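PDB 7DRG: PA0821, which probably acts as the immunity protein (antitoxin) that neutralises a putative VRR-NUC nuclease effector of the type VI secretion system. Local coordinates for residues 257-271 and 349-362. Residues are numbered along the deposited sequence; the frame is centred on the assembly and turned at random.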
loop_
_atom_site.group_PDB
_atom_site.type_symbol
_atom_site.label_atom_id
_atom_site.label_comp_id
_atom_site.label_asym_id
_atom_site.label_seq_id
_atom_site.Cartn_x
_atom_site.Cartn_y
_atom_site.Cartn_z
ATOM N N SER B 257 -9.319 -28.289 -16.385
ATOM C CA SER B 257 -10.310 -28.089 -15.334
ATOM C C SER B 257 -10.452 -26.616 -14.978
ATOM O O SER B 257 -11.509 -26.188 -14.497
ATOM C CB SER B 257 -9.934 -28.897 -14.089
ATOM O OG SER B 257 -8.650 -28.555 -13.595
ATOM N N HIS B 258 -9.401 -25.827 -15.199
ATOM C CA HIS B 258 -9.383 -24.442 -14.759
ATOM C C HIS B 258 -8.982 -23.456 -15.840
ATOM O O HIS B 258 -9.190 -22.254 -15.647
ATOM C CB HIS B 258 -8.441 -24.270 -13.561
ATOM C CG HIS B 258 -8.973 -24.845 -12.285
ATOM N ND1 HIS B 258 -9.010 -26.200 -12.041
ATOM C CD2 HIS B 258 -9.473 -24.250 -11.175
ATOM C CE1 HIS B 258 -9.516 -26.417 -10.840
ATOM N NE2 HIS B 258 -9.809 -25.251 -10.295
ATOM N N PHE B 259 -8.431 -23.912 -16.961
ATOM C CA PHE B 259 -8.028 -23.043 -18.058
ATOM C C PHE B 259 -8.826 -23.402 -19.298
ATOM O O PHE B 259 -8.974 -24.585 -19.631
ATOM C CB PHE B 259 -6.527 -23.159 -18.334
ATOM C CG PHE B 259 -5.670 -22.687 -17.194
ATOM C CD1 PHE B 259 -5.367 -23.532 -16.137
ATOM C CD2 PHE B 259 -5.176 -21.391 -17.168
ATOM C CE1 PHE B 259 -4.587 -23.098 -15.080
ATOM C CE2 PHE B 259 -4.396 -20.948 -16.114
ATOM C CZ PHE B 259 -4.100 -21.799 -15.067
ATOM N N ALA B 260 -9.356 -22.380 -19.962
ATOM C CA ALA B 260 -10.076 -22.541 -21.214
ATOM C C ALA B 260 -9.331 -21.810 -22.319
ATOM O O ALA B 260 -8.637 -20.818 -22.074
ATOM C CB ALA B 260 -11.512 -22.011 -21.114
ATOM N N PHE B 261 -9.481 -22.311 -23.540
ATOM C CA PHE B 261 -8.802 -21.761 -24.701
ATOM C C PHE B 261 -9.829 -21.442 -25.771
ATOM O O PHE B 261 -10.657 -22.290 -26.122
ATOM C CB PHE B 261 -7.743 -22.731 -25.232
ATOM C CG PHE B 261 -6.708 -23.084 -24.212
ATOM C CD1 PHE B 261 -6.954 -24.070 -23.273
ATOM C CD2 PHE B 261 -5.503 -22.403 -24.165
ATOM C CE1 PHE B 261 -6.009 -24.379 -22.313
ATOM C CE2 PHE B 261 -4.553 -22.715 -23.215
ATOM C CZ PHE B 261 -4.807 -23.703 -22.286
ATOM N N TYR B 262 -9.792 -20.210 -26.258
ATOM C CA TYR B 262 -10.686 -19.753 -27.310
ATOM C C TYR B 262 -9.843 -19.429 -28.530
ATOM O O TYR B 262 -9.131 -18.417 -28.562
ATOM C CB TYR B 262 -11.505 -18.545 -26.852
ATOM C CG TYR B 262 -12.302 -18.815 -25.600
ATOM C CD1 TYR B 262 -13.501 -19.522 -25.650
ATOM C CD2 TYR B 262 -11.844 -18.384 -24.362
ATOM C CE1 TYR B 262 -14.222 -19.778 -24.505
ATOM C CE2 TYR B 262 -12.563 -18.629 -23.209
ATOM C CZ TYR B 262 -13.747 -19.326 -23.282
ATOM O OH TYR B 262 -14.460 -19.573 -22.130
ATOM N N ARG B 263 -9.931 -20.290 -29.534
ATOM C CA ARG B 263 -9.309 -20.016 -30.821
ATOM C C ARG B 263 -10.257 -19.134 -31.613
ATOM O O ARG B 263 -11.281 -19.591 -32.120
ATOM C CB ARG B 263 -8.986 -21.312 -31.558
ATOM C CG ARG B 263 -7.541 -21.747 -31.376
ATOM C CD ARG B 263 -7.193 -23.032 -32.128
ATOM N NE ARG B 263 -7.424 -22.920 -33.562
ATOM C CZ ARG B 263 -8.206 -23.738 -34.256
ATOM N NH1 ARG B 263 -8.824 -24.744 -33.647
ATOM N NH2 ARG B 263 -8.359 -23.557 -35.560
ATOM N N TYR B 264 -9.949 -17.852 -31.660
ATOM C CA TYR B 264 -10.469 -16.991 -32.697
ATOM C C TYR B 264 -9.515 -17.164 -33.885
ATOM O O TYR B 264 -8.638 -18.033 -33.867
ATOM C CB TYR B 264 -10.614 -15.564 -32.163
ATOM C CG TYR B 264 -9.296 -14.908 -31.885
ATOM C CD1 TYR B 264 -8.636 -15.095 -30.674
ATOM C CD2 TYR B 264 -8.693 -14.119 -32.851
ATOM C CE1 TYR B 264 -7.422 -14.511 -30.447
ATOM C CE2 TYR B 264 -7.486 -13.537 -32.638
ATOM C CZ TYR B 264 -6.851 -13.725 -31.429
ATOM O OH TYR B 264 -5.636 -13.134 -31.233
ATOM N N GLY B 265 -9.670 -16.363 -34.925
ATOM C CA GLY B 265 -8.921 -16.549 -36.156
ATOM C C GLY B 265 -7.428 -16.820 -36.094
ATOM O O GLY B 265 -6.991 -17.947 -36.346
ATOM N N ASP B 266 -6.630 -15.802 -35.781
ATOM C CA ASP B 266 -5.178 -15.891 -35.894
ATOM C C ASP B 266 -4.502 -15.737 -34.536
ATOM O O ASP B 266 -3.448 -15.109 -34.409
ATOM C CB ASP B 266 -4.642 -14.849 -36.869
ATOM C CG ASP B 266 -4.754 -13.450 -36.325
ATOM O OD1 ASP B 266 -5.857 -13.099 -35.860
ATOM O OD2 ASP B 266 -3.737 -12.722 -36.328
ATOM N N GLY B 267 -5.106 -16.318 -33.511
ATOM C CA GLY B 267 -4.521 -16.294 -32.188
ATOM C C GLY B 267 -5.421 -17.046 -31.238
ATOM O O GLY B 267 -6.382 -17.701 -31.653
ATOM N N VAL B 268 -5.113 -16.932 -29.948
ATOM C CA VAL B 268 -5.880 -17.619 -28.920
ATOM C C VAL B 268 -6.076 -16.682 -27.736
ATOM O O VAL B 268 -5.221 -15.842 -27.436
ATOM C CB VAL B 268 -5.191 -18.937 -28.489
ATOM C CG1 VAL B 268 -3.850 -18.666 -27.819
ATOM C CG2 VAL B 268 -6.104 -19.770 -27.590
ATOM N N VAL B 269 -7.232 -16.803 -27.087
ATOM C CA VAL B 269 -7.468 -16.201 -25.778
ATOM C C VAL B 269 -7.466 -17.315 -24.743
ATOM O O VAL B 269 -8.158 -18.330 -24.905
ATOM C CB VAL B 269 -8.787 -15.413 -25.723
ATOM C CG1 VAL B 269 -9.057 -14.936 -24.277
ATOM C CG2 VAL B 269 -8.736 -14.229 -26.658
ATOM N N ILE B 270 -6.685 -17.130 -23.690
ATOM C CA ILE B 270 -6.607 -18.068 -22.576
ATOM C C ILE B 270 -7.412 -17.492 -21.423
ATOM O O ILE B 270 -7.232 -16.326 -21.062
ATOM C CB ILE B 270 -5.149 -18.311 -22.156
ATOM C CG1 ILE B 270 -4.316 -18.761 -23.356
ATOM C CG2 ILE B 270 -5.075 -19.327 -21.008
ATOM C CD1 ILE B 270 -2.841 -18.873 -23.073
ATOM N N GLN B 271 -8.304 -18.300 -20.852
ATOM C CA GLN B 271 -9.067 -17.922 -19.669
ATOM C C GLN B 271 -8.458 -18.638 -18.470
ATOM O O GLN B 271 -8.425 -19.872 -18.433
ATOM C CB GLN B 271 -10.547 -18.283 -19.826
ATOM C CG GLN B 271 -11.368 -18.062 -18.551
ATOM C CD GLN B 271 -12.834 -18.445 -18.710
ATOM O OE1 GLN B 271 -13.333 -18.599 -19.830
ATOM N NE2 GLN B 271 -13.535 -18.584 -17.591
ATOM N N GLU B 349 -9.824 -23.844 -5.788
ATOM C CA GLU B 349 -10.389 -22.931 -6.767
ATOM C C GLU B 349 -11.534 -23.571 -7.536
ATOM O O GLU B 349 -11.459 -24.753 -7.896
ATOM C CB GLU B 349 -9.317 -22.457 -7.756
ATOM C CG GLU B 349 -8.126 -21.780 -7.089
ATOM C CD GLU B 349 -8.532 -20.658 -6.139
ATOM O OE1 GLU B 349 -9.549 -19.979 -6.399
ATOM O OE2 GLU B 349 -7.838 -20.467 -5.118
ATOM N N PRO B 350 -12.598 -22.814 -7.807
ATOM C CA PRO B 350 -13.739 -23.374 -8.540
ATOM C C PRO B 350 -13.353 -23.785 -9.953
ATOM O O PRO B 350 -12.516 -23.154 -10.602
ATOM C CB PRO B 350 -14.754 -22.224 -8.550
ATOM C CG PRO B 350 -14.354 -21.350 -7.396
ATOM C CD PRO B 350 -12.863 -21.454 -7.309
ATOM N N TYR B 351 -13.989 -24.854 -10.428
ATOM C CA TYR B 351 -13.740 -25.402 -11.752
ATOM C C TYR B 351 -14.531 -24.651 -12.823
ATOM O O TYR B 351 -15.577 -24.053 -12.561
ATOM C CB TYR B 351 -14.139 -26.880 -11.810
ATOM C CG TYR B 351 -13.161 -27.861 -11.192
ATOM C CD1 TYR B 351 -12.667 -27.679 -9.910
ATOM C CD2 TYR B 351 -12.763 -28.993 -11.894
ATOM C CE1 TYR B 351 -11.781 -28.593 -9.350
ATOM C CE2 TYR B 351 -11.886 -29.907 -11.344
ATOM C CZ TYR B 351 -11.395 -29.699 -10.078
ATOM O OH TYR B 351 -10.521 -30.613 -9.539
ATOM N N LEU B 352 -14.031 -24.726 -14.052
ATOM C CA LEU B 352 -14.774 -24.202 -15.193
ATOM C C LEU B 352 -15.998 -25.062 -15.475
ATOM O O LEU B 352 -15.955 -26.292 -15.361
ATOM C CB LEU B 352 -13.888 -24.160 -16.434
ATOM C CG LEU B 352 -12.609 -23.345 -16.342
ATOM C CD1 LEU B 352 -11.869 -23.434 -17.663
ATOM C CD2 LEU B 352 -12.927 -21.900 -15.975
ATOM N N ASP B 353 -17.094 -24.414 -15.858
ATOM C CA ASP B 353 -18.296 -25.137 -16.258
ATOM C C ASP B 353 -19.070 -24.281 -17.257
ATOM O O ASP B 353 -18.588 -23.244 -17.725
ATOM C CB ASP B 353 -19.128 -25.537 -15.028
ATOM C CG ASP B 353 -19.588 -24.349 -14.196
ATOM O OD1 ASP B 353 -19.771 -23.241 -14.737
ATOM O OD2 ASP B 353 -19.775 -24.531 -12.973
ATOM N N ALA B 354 -20.286 -24.721 -17.589
ATOM C CA ALA B 354 -21.093 -24.015 -18.577
ATOM C C ALA B 354 -21.560 -22.646 -18.098
ATOM O O ALA B 354 -22.006 -21.844 -18.924
ATOM C CB ALA B 354 -22.301 -24.867 -18.965
ATOM N N THR B 355 -21.475 -22.357 -16.802
ATOM C CA THR B 355 -21.915 -21.066 -16.291
ATOM C C THR B 355 -20.839 -19.993 -16.355
ATOM O O THR B 355 -21.169 -18.812 -16.210
ATOM C CB THR B 355 -22.393 -21.188 -14.839
ATOM O OG1 THR B 355 -21.278 -21.461 -13.981
ATOM C CG2 THR B 355 -23.419 -22.308 -14.707
ATOM N N ASN B 356 -19.570 -20.355 -16.562
ATOM C CA ASN B 356 -18.502 -19.360 -16.498
ATOM C C ASN B 356 -17.537 -19.421 -17.681
ATOM O O ASN B 356 -16.527 -18.703 -17.681
ATOM C CB ASN B 356 -17.736 -19.473 -15.168
ATOM C CG ASN B 356 -17.204 -20.868 -14.907
ATOM O OD1 ASN B 356 -16.796 -21.573 -15.825
ATOM N ND2 ASN B 356 -17.213 -21.276 -13.643
ATOM N N THR B 357 -17.833 -20.223 -18.704
ATOM C CA THR B 357 -17.069 -20.252 -19.943
ATOM C C THR B 357 -18.034 -20.125 -21.110
ATOM O O THR B 357 -19.239 -20.353 -20.964
ATOM C CB THR B 357 -16.250 -21.548 -20.113
ATOM O OG1 THR B 357 -17.131 -22.679 -20.093
ATOM C CG2 THR B 357 -15.224 -21.693 -19.008
ATOM N N LEU B 358 -17.488 -19.767 -22.288
ATOM C CA LEU B 358 -18.302 -19.790 -23.499
ATOM C C LEU B 358 -18.347 -21.207 -24.067
ATOM O O LEU B 358 -17.357 -21.940 -23.992
ATOM C CB LEU B 358 -17.747 -18.844 -24.556
ATOM C CG LEU B 358 -17.527 -17.390 -24.144
ATOM C CD1 LEU B 358 -17.025 -16.604 -25.344
ATOM C CD2 LEU B 358 -18.804 -16.775 -23.604
ATOM N N PRO B 359 -19.478 -21.611 -24.646
ATOM C CA PRO B 359 -19.565 -22.963 -25.220
ATOM C C PRO B 359 -18.537 -23.244 -26.308
ATOM O O PRO B 359 -18.223 -24.414 -26.550
ATOM C CB PRO B 359 -20.998 -23.027 -25.772
ATOM C CG PRO B 359 -21.510 -21.608 -25.760
ATOM C CD PRO B 359 -20.774 -20.918 -24.654
ATOM N N GLU B 360 -17.989 -22.223 -26.958
ATOM C CA GLU B 360 -17.051 -22.446 -28.048
ATOM C C GLU B 360 -15.634 -22.741 -27.571
ATOM O O GLU B 360 -14.735 -22.861 -28.414
ATOM C CB GLU B 360 -17.043 -21.243 -28.987
ATOM C CG GLU B 360 -16.371 -20.001 -28.431
ATOM C CD GLU B 360 -16.643 -18.781 -29.289
ATOM O OE1 GLU B 360 -17.795 -18.298 -29.285
ATOM O OE2 GLU B 360 -15.709 -18.312 -29.975
ATOM N N ARG B 361 -15.408 -22.860 -26.261
ATOM C CA ARG B 361 -14.079 -23.207 -25.781
ATOM C C ARG B 361 -13.620 -24.489 -26.458
ATOM O O ARG B 361 -14.426 -25.368 -26.766
ATOM C CB ARG B 361 -14.069 -23.380 -24.254
ATOM C CG ARG B 361 -14.860 -24.576 -23.764
ATOM C CD ARG B 361 -14.709 -24.784 -22.264
ATOM N NE ARG B 361 -13.370 -25.227 -21.881
ATOM C CZ ARG B 361 -13.085 -25.812 -20.719
ATOM N NH1 ARG B 361 -14.049 -26.031 -19.833
ATOM N NH2 ARG B 361 -11.839 -26.184 -20.444
ATOM N N LEU B 362 -12.328 -24.571 -26.745
ATOM C CA LEU B 362 -11.791 -25.821 -27.245
ATOM C C LEU B 362 -12.189 -26.947 -26.301
ATOM O O LEU B 362 -11.956 -26.865 -25.104
ATOM C CB LEU B 362 -10.276 -25.781 -27.359
ATOM C CG LEU B 362 -9.726 -24.856 -28.449
ATOM C CD1 LEU B 362 -8.201 -24.932 -28.580
ATOM C CD2 LEU B 362 -10.396 -25.148 -29.788
HETATM O O HOH W 1 -13.943 -27.873 -15.258
HETATM O O HOH W 2 -9.421 -26.190 -21.720
HETATM O O HOH W 3 -10.795 -25.046 -23.598
HETATM O O HOH W 4 -12.563 -21.889 -29.607
HETATM O O HOH W 5 -13.456 -19.210 -30.094
#
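The C-terminal tail, 349-362, leaves helix 338-348 and lies without regular structure along the antiparallel beta hairpin of strands 259-264 and 267-272, so that His258 meets Glu349 at one end and Phe261 and Arg263 meet Leu362 at the other. The His258 ring crosses the tail's first residues: NE2 donates to Glu349 O (3.0 Å), which lies near the ring plane although the donor stands above the carbonyl plane, while CE1 points into the face of Tyr351 in an edge-to-face pair with planes at 54°. A hydrogen bond joins Ser257 OG to His258 ND1 (2.8 Å), and bonds at both nitrogens would fix the ring's rotation. Two nearly straight backbone hydrogen bonds fasten the tail, Leu352 N to Ser257 O and, at the C-terminal residue, Leu362 N to Phe261 O. Between them Leu352 CD1 presses on the backbone at His258 and Phe259 and on Ala260 CB (3.7 Å), with the Arg361 guanidinium laid over that same methyl. Arg361 NH2 is hydrogen-bonded to Ser256 O, and a water links NH2 to Phe259 O. Gln271, stretched out (chi1 173°, CG trans to N), reaches the tail, where NE2 donates to Asn356 O (3.0 Å). Tyr262 OH donates to Gln271 OE1 (2.7 Å) and accepts from Leu358 N (3.0 Å).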